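Local coordinates for alpha-n-acetylglucosaminidase family protein (Clostridium perfringens, PDB 4A42) that probably binds carbohydrate as a family 32 carbohydrate-binding module of a multimodular family 89 alpha-N-acetylglucosaminidase, at residues K73-I78 with I92-D97; I78-K83 with F132-E137. All blocks are in the same frame, centred on the assembly; numbering follows the deposited sequence.

Contact 1. Residues K73-I78 with I92-D97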
loop_
_atom_site.group_PDB
_atom_site.type_symbol
_atom_site.label_atom_id
_atom_site.label_comp_id
_atom_site.label_asym_id
_atom_site.label_seq_id
_atom_site.Cartn_x
_atom_site.Cartn_y
_atom_site.Cartn_z
ATOM N N LYS A 73 -2.777 -13.422 -7.196
ATOM C CA LYS A 73 -4.163 -13.376 -6.759
ATOM C C LYS A 73 -5.009 -12.310 -7.408
ATOM O O LYS A 73 -4.471 -11.344 -7.913
ATOM C CB LYS A 73 -4.219 -13.194 -5.244
ATOM C CG LYS A 73 -3.522 -14.270 -4.496
ATOM C CD LYS A 73 -3.831 -14.233 -3.038
ATOM C CE LYS A 73 -3.231 -15.407 -2.349
ATOM N NZ LYS A 73 -3.791 -15.528 -1.023
ATOM N N ASP A 74 -6.322 -12.474 -7.390
ATOM C CA ASP A 74 -7.248 -11.428 -7.794
ATOM C C ASP A 74 -7.126 -10.247 -6.838
ATOM O O ASP A 74 -7.258 -10.407 -5.627
ATOM C CB ASP A 74 -8.698 -11.901 -7.719
ATOM C CG ASP A 74 -9.037 -12.999 -8.716
ATOM O OD1 ASP A 74 -8.255 -13.271 -9.659
ATOM O OD2 ASP A 74 -10.133 -13.578 -8.549
ATOM N N ILE A 75 -6.900 -9.061 -7.383
ATOM C CA ILE A 75 -6.940 -7.852 -6.576
ATOM C C ILE A 75 -8.024 -6.953 -7.148
ATOM O O ILE A 75 -7.932 -6.531 -8.304
ATOM C CB ILE A 75 -5.600 -7.100 -6.602
ATOM C CG1 ILE A 75 -4.474 -7.977 -6.046
ATOM C CG2 ILE A 75 -5.721 -5.815 -5.825
ATOM C CD1 ILE A 75 -3.098 -7.494 -6.422
ATOM N N SER A 76 -9.050 -6.684 -6.365
ATOM C CA SER A 76 -10.155 -5.861 -6.816
ATOM C C SER A 76 -10.124 -4.388 -6.390
ATOM O O SER A 76 -10.619 -3.526 -7.074
ATOM C CB SER A 76 -11.505 -6.462 -6.433
ATOM O OG SER A 76 -11.832 -6.275 -5.087
ATOM N N ALA A 77 -9.578 -4.142 -5.216
ATOM C CA ALA A 77 -9.587 -2.794 -4.665
ATOM C C ALA A 77 -8.553 -2.635 -3.573
ATOM O O ALA A 77 -8.162 -3.607 -2.929
ATOM C CB ALA A 77 -10.969 -2.430 -4.148
ATOM N N ILE A 78 -8.103 -1.395 -3.380
ATOM C CA ILE A 78 -7.087 -1.092 -2.386
ATOM C C ILE A 78 -7.419 0.194 -1.626
ATOM O O ILE A 78 -7.713 1.228 -2.238
ATOM C CB ILE A 78 -5.684 -0.963 -3.037
ATOM C CG1 ILE A 78 -5.300 -2.274 -3.746
ATOM C CG2 ILE A 78 -4.645 -0.545 -1.982
ATOM C CD1 ILE A 78 -4.093 -2.170 -4.673
ATOM N N ILE A 92 0.736 3.114 -6.888
ATOM C CA ILE A 92 0.553 1.704 -6.622
ATOM C C ILE A 92 0.993 0.939 -7.860
ATOM O O ILE A 92 0.575 1.263 -8.976
ATOM C CB ILE A 92 -0.924 1.396 -6.324
ATOM C CG1 ILE A 92 -1.452 2.308 -5.201
ATOM C CG2 ILE A 92 -1.100 -0.070 -5.941
ATOM C CD1 ILE A 92 -2.891 1.993 -4.810
ATOM N N GLU A 93 1.852 -0.053 -7.655
ATOM C CA GLU A 93 2.359 -0.902 -8.727
ATOM C C GLU A 93 2.052 -2.350 -8.386
ATOM O O GLU A 93 2.025 -2.718 -7.222
ATOM C CB GLU A 93 3.873 -0.760 -8.862
ATOM C CG GLU A 93 4.377 0.573 -9.381
ATOM C CD GLU A 93 5.875 0.702 -9.190
ATOM O OE1 GLU A 93 6.303 0.926 -8.045
ATOM O OE2 GLU A 93 6.623 0.545 -10.174
ATOM N N ILE A 94 1.845 -3.181 -9.403
ATOM C CA ILE A 94 1.680 -4.612 -9.178
ATOM C C ILE A 94 2.641 -5.382 -10.072
ATOM O O ILE A 94 3.078 -4.869 -11.108
ATOM C CB ILE A 94 0.227 -5.079 -9.423
ATOM C CG1 ILE A 94 -0.227 -4.741 -10.847
ATOM C CG2 ILE A 94 -0.706 -4.456 -8.377
ATOM C CD1 ILE A 94 -1.566 -5.361 -11.221
ATOM N N SER A 95 2.980 -6.601 -9.658
ATOM C CA SER A 95 3.863 -7.461 -10.437
ATOM C C SER A 95 3.541 -8.926 -10.194
ATOM O O SER A 95 3.006 -9.293 -9.139
ATOM C CB SER A 95 5.329 -7.199 -10.091
ATOM O OG SER A 95 6.194 -7.982 -10.905
ATOM N N ASN A 96 3.891 -9.764 -11.173
ATOM C CA ASN A 96 3.792 -11.208 -11.034
ATOM C C ASN A 96 5.120 -11.842 -10.670
ATOM O O ASN A 96 5.176 -12.765 -9.875
ATOM C CB ASN A 96 3.222 -11.830 -12.305
ATOM C CG ASN A 96 1.795 -11.468 -12.515
ATOM O OD1 ASN A 96 1.072 -11.221 -11.569
ATOM N ND2 ASN A 96 1.374 -11.435 -13.752
ATOM N N ASP A 97 6.197 -11.347 -11.258
ATOM C CA ASP A 97 7.513 -11.921 -11.025
ATOM C C ASP A 97 8.398 -11.138 -10.074
ATOM O O ASP A 97 9.457 -11.594 -9.691
ATOM C CB ASP A 97 8.236 -12.150 -12.355
ATOM C CG ASP A 97 8.385 -10.882 -13.169
ATOM O OD1 ASP A 97 8.148 -9.782 -12.637
ATOM O OD2 ASP A 97 8.753 -10.991 -14.349
#
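Ile-78 and Ile-92 extend from two facing backbones, their CA atoms 9.2 Å apart, and the ends of the two side chains meet head-on. The meeting is reciprocal: Ile-78 CD1 lies 3.9 Å from Ile-92 CG2, and Ile-78 CG2 lies 4.2 Å from Ile-92 CD1, so each residue offers both its delta methyl and its gamma-2 methyl. The two share a first torsion. In Ile-78 (chi1 -59°) and Ile-92 (chi1 -53°), CG1 stands opposite the carbonyl carbon and CG2 opposite the backbone N. A second, looser pair lies earlier in one segment and later in the other, where Ile-75 CD1 comes 4.3 Å from Ile-94 CG2. No hydrogen bond crosses between the segments, and the interface is wholly aliphatic. Between Ile-75 and Ile-78, Ser-76 and Ala-77 both lie opposite Tyr-147 of strand 141-148, a classic bulge. Strand 77-82 belongs to the four-stranded antiparallel sheet and strand 90-95 to the other sheet, so the Ile-78 pair bridges the sandwich. Ile-75 also packs on Val-130 of strand 126-134 and Ile-146 of strand 141-148, Ile-78 on Phe-132, and Ile-92 and Ile-94 on Ile-104 of strand 102-107.

Contact 2. Residues I78-K83 with F132-E137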
loop_
_atom_site.group_PDB
_atom_site.type_symbol
_atom_site.label_atom_id
_atom_site.label_comp_id
_atom_site.label_asym_id
_atom_site.label_seq_id
_atom_site.Cartn_x
_atom_site.Cartn_y
_atom_site.Cartn_z
ATOM N N ILE A 78 -8.103 -1.395 -3.380
ATOM C CA ILE A 78 -7.087 -1.092 -2.386
ATOM C C ILE A 78 -7.419 0.194 -1.626
ATOM O O ILE A 78 -7.713 1.228 -2.238
ATOM C CB ILE A 78 -5.684 -0.963 -3.037
ATOM C CG1 ILE A 78 -5.300 -2.274 -3.746
ATOM C CG2 ILE A 78 -4.645 -0.545 -1.982
ATOM C CD1 ILE A 78 -4.093 -2.170 -4.673
ATOM N N ASP A 79 -7.375 0.130 -0.294
ATOM C CA ASP A 79 -7.501 1.329 0.541
ATOM C C ASP A 79 -6.183 1.650 1.235
ATOM O O ASP A 79 -5.531 0.765 1.783
ATOM C CB ASP A 79 -8.524 1.140 1.660
ATOM C CG ASP A 79 -9.936 1.021 1.164
ATOM O OD1 ASP A 79 -10.192 1.373 -0.004
ATOM O OD2 ASP A 79 -10.790 0.576 1.966
ATOM N N ILE A 80 -5.826 2.928 1.262
ATOM C CA ILE A 80 -4.704 3.401 2.058
ATOM C C ILE A 80 -5.246 4.368 3.093
ATOM O O ILE A 80 -5.803 5.408 2.749
ATOM C CB ILE A 80 -3.654 4.139 1.209
ATOM C CG1 ILE A 80 -3.183 3.254 0.058
ATOM C CG2 ILE A 80 -2.460 4.582 2.081
ATOM C CD1 ILE A 80 -2.447 4.008 -1.017
ATOM N N VAL A 81 -5.096 4.018 4.360
ATOM C CA VAL A 81 -5.564 4.877 5.436
ATOM C C VAL A 81 -4.416 5.813 5.797
ATOM O O VAL A 81 -3.363 5.354 6.256
ATOM C CB VAL A 81 -6.007 4.041 6.656
ATOM C CG1 VAL A 81 -6.528 4.944 7.761
ATOM C CG2 VAL A 81 -7.087 3.042 6.244
ATOM N N SER A 82 -4.601 7.108 5.548
ATOM C CA SER A 82 -3.510 8.081 5.679
ATOM C C SER A 82 -3.733 8.996 6.865
ATOM O O SER A 82 -4.683 9.771 6.882
ATOM C CB SER A 82 -3.396 8.921 4.403
ATOM O OG SER A 82 -2.284 9.793 4.481
ATOM N N LYS A 83 -2.843 8.911 7.849
ATOM C CA LYS A 83 -3.034 9.594 9.118
ATOM C C LYS A 83 -2.192 10.865 9.285
ATOM O O LYS A 83 -2.412 11.637 10.217
ATOM C CB LYS A 83 -2.817 8.609 10.280
ATOM C CG LYS A 83 -3.954 7.583 10.419
ATOM C CD LYS A 83 -5.112 8.143 11.247
ATOM C CE LYS A 83 -6.335 7.231 11.211
ATOM N NZ LYS A 83 -7.410 7.686 12.169
ATOM N N PHE A 132 3.732 0.117 -2.981
ATOM C CA PHE A 132 3.231 1.456 -2.706
ATOM C C PHE A 132 4.419 2.385 -2.576
ATOM O O PHE A 132 5.336 2.124 -1.806
ATOM C CB PHE A 132 2.424 1.466 -1.395
ATOM C CG PHE A 132 1.191 0.612 -1.446
ATOM C CD1 PHE A 132 1.279 -0.765 -1.277
ATOM C CD2 PHE A 132 -0.055 1.178 -1.670
ATOM C CE1 PHE A 132 0.147 -1.561 -1.349
ATOM C CE2 PHE A 132 -1.198 0.383 -1.722
ATOM C CZ PHE A 132 -1.092 -0.990 -1.574
ATOM N N ASN A 133 4.411 3.472 -3.333
ATOM C CA ASN A 133 5.462 4.461 -3.210
ATOM C C ASN A 133 4.851 5.745 -2.702
ATOM O O ASN A 133 3.778 6.138 -3.149
ATOM C CB ASN A 133 6.130 4.666 -4.565
ATOM C CG ASN A 133 6.456 3.350 -5.239
ATOM O OD1 ASN A 133 7.326 2.607 -4.776
ATOM N ND2 ASN A 133 5.732 3.034 -6.313
ATOM N N PHE A 134 5.513 6.380 -1.742
ATOM C CA PHE A 134 4.979 7.600 -1.146
ATOM C C PHE A 134 5.970 8.733 -1.316
ATOM O O PHE A 134 7.132 8.608 -0.946
ATOM C CB PHE A 134 4.665 7.388 0.338
ATOM C CG PHE A 134 3.710 6.262 0.591
ATOM C CD1 PHE A 134 2.371 6.395 0.276
ATOM C CD2 PHE A 134 4.151 5.063 1.125
ATOM C CE1 PHE A 134 1.481 5.363 0.490
ATOM C CE2 PHE A 134 3.254 4.011 1.352
ATOM C CZ PHE A 134 1.919 4.167 1.041
ATOM N N ASN A 135 5.515 9.817 -1.925
ATOM C CA ASN A 135 6.379 10.969 -2.135
ATOM C C ASN A 135 5.974 12.266 -1.454
ATOM O O ASN A 135 6.526 13.294 -1.753
ATOM C CB ASN A 135 6.661 11.204 -3.612
ATOM C CG ASN A 135 5.430 11.511 -4.388
ATOM O OD1 ASN A 135 4.656 10.626 -4.670
ATOM N ND2 ASN A 135 5.257 12.770 -4.771
ATOM N N SER A 136 4.989 12.222 -0.574
ATOM C CA SER A 136 4.623 13.398 0.180
ATOM C C SER A 136 5.426 13.475 1.478
ATOM O O SER A 136 6.193 12.586 1.801
ATOM C CB SER A 136 3.125 13.442 0.461
ATOM O OG SER A 136 2.633 12.160 0.730
ATOM N N GLU A 137 5.247 14.579 2.184
ATOM C CA GLU A 137 5.835 14.761 3.494
ATOM C C GLU A 137 4.860 14.275 4.565
ATOM O O GLU A 137 3.678 14.188 4.337
ATOM C CB GLU A 137 6.145 16.233 3.708
ATOM C CG GLU A 137 7.201 16.781 2.776
ATOM C CD GLU A 137 8.509 16.024 2.892
ATOM O OE1 GLU A 137 8.875 15.687 4.030
ATOM O OE2 GLU A 137 9.169 15.762 1.870
#
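Part of the interior of a beta sandwich, the fold of the F5/8 type C (discoidin-like) domain to which family 32 carbohydrate-binding modules belong, is built here from isoleucines of strand 77-82 and phenylalanines of strand 126-134. Phe-132 is the central group. Ile-78 turns its CG2 methyl to the ring edge, in the ring plane, and sits 3.6 Å from both Phe-132 CE2 and Phe-132 CZ; side chain and ring approach head-on. Ile-80 instead runs past Phe-132 in the opposite sense: its CD1 lies at the ring edge, 3.8 Å from Phe-132 CD2, while its CG1, displaced from the ring plane, is 3.9 Å from Phe-132 CE2. CE2 is thus touched by both isoleucines. Phe-132 has CG opposite its carbonyl carbon (chi1 -63°), which carries the ring toward strand 77-82; the edge that meets the isoleucines is CD2-CE2-CZ.

The strand geometry confirms a contact between layers: the axes of 78-82 and 132-134 approach to 11.3 Å, too far for backbone pairing, and their directions differ by 32°. Such a separation and modest angle are those of two sheets packed face to face in a sandwich, with Ile-78, Ile-80, Phe-132 and Phe-134 all directed inward. Farther along, the other branch of Ile-80 serves Phe-134: Ile-80 CG2 lies 4.3 Å from Phe-134 CE1, approaching the ring obliquely. One isoleucine therefore divides its branches between two rings. Ile-141 and Ile-144 of strand 141-148 and Tyr-90 and Ile-92 of strand 90-95 extend the apolar surroundings. On the outer side of strand 77-82, Asp-79 hydrogen-bonds through OD2 to Tyr-147 OH and through OD1 to Ser-118 OG.

In the fold
Both contacts are buried and join the same two sheets, with strand 77-82 common to them and Ile-78 serving each through different partners. They differ in the facing strand: contact 1 reaches 90-95, contact 2 its neighbour 126-134. Chemistry follows suit, aliphatic against aliphatic in contact 1 and aliphatic against aromatic in contact 2, where the buried area is larger (171 against 140 Å²). Their centres are 16 Å apart, yet they meet where Ile-92 CD1 lies 3.9 Å from Phe-132 CE2. A polar link, a probable hydrogen bond from Asn-133 ND2 to Glu-93 OE1, also joins those neighbouring strands, through residues outside both apolar interfaces.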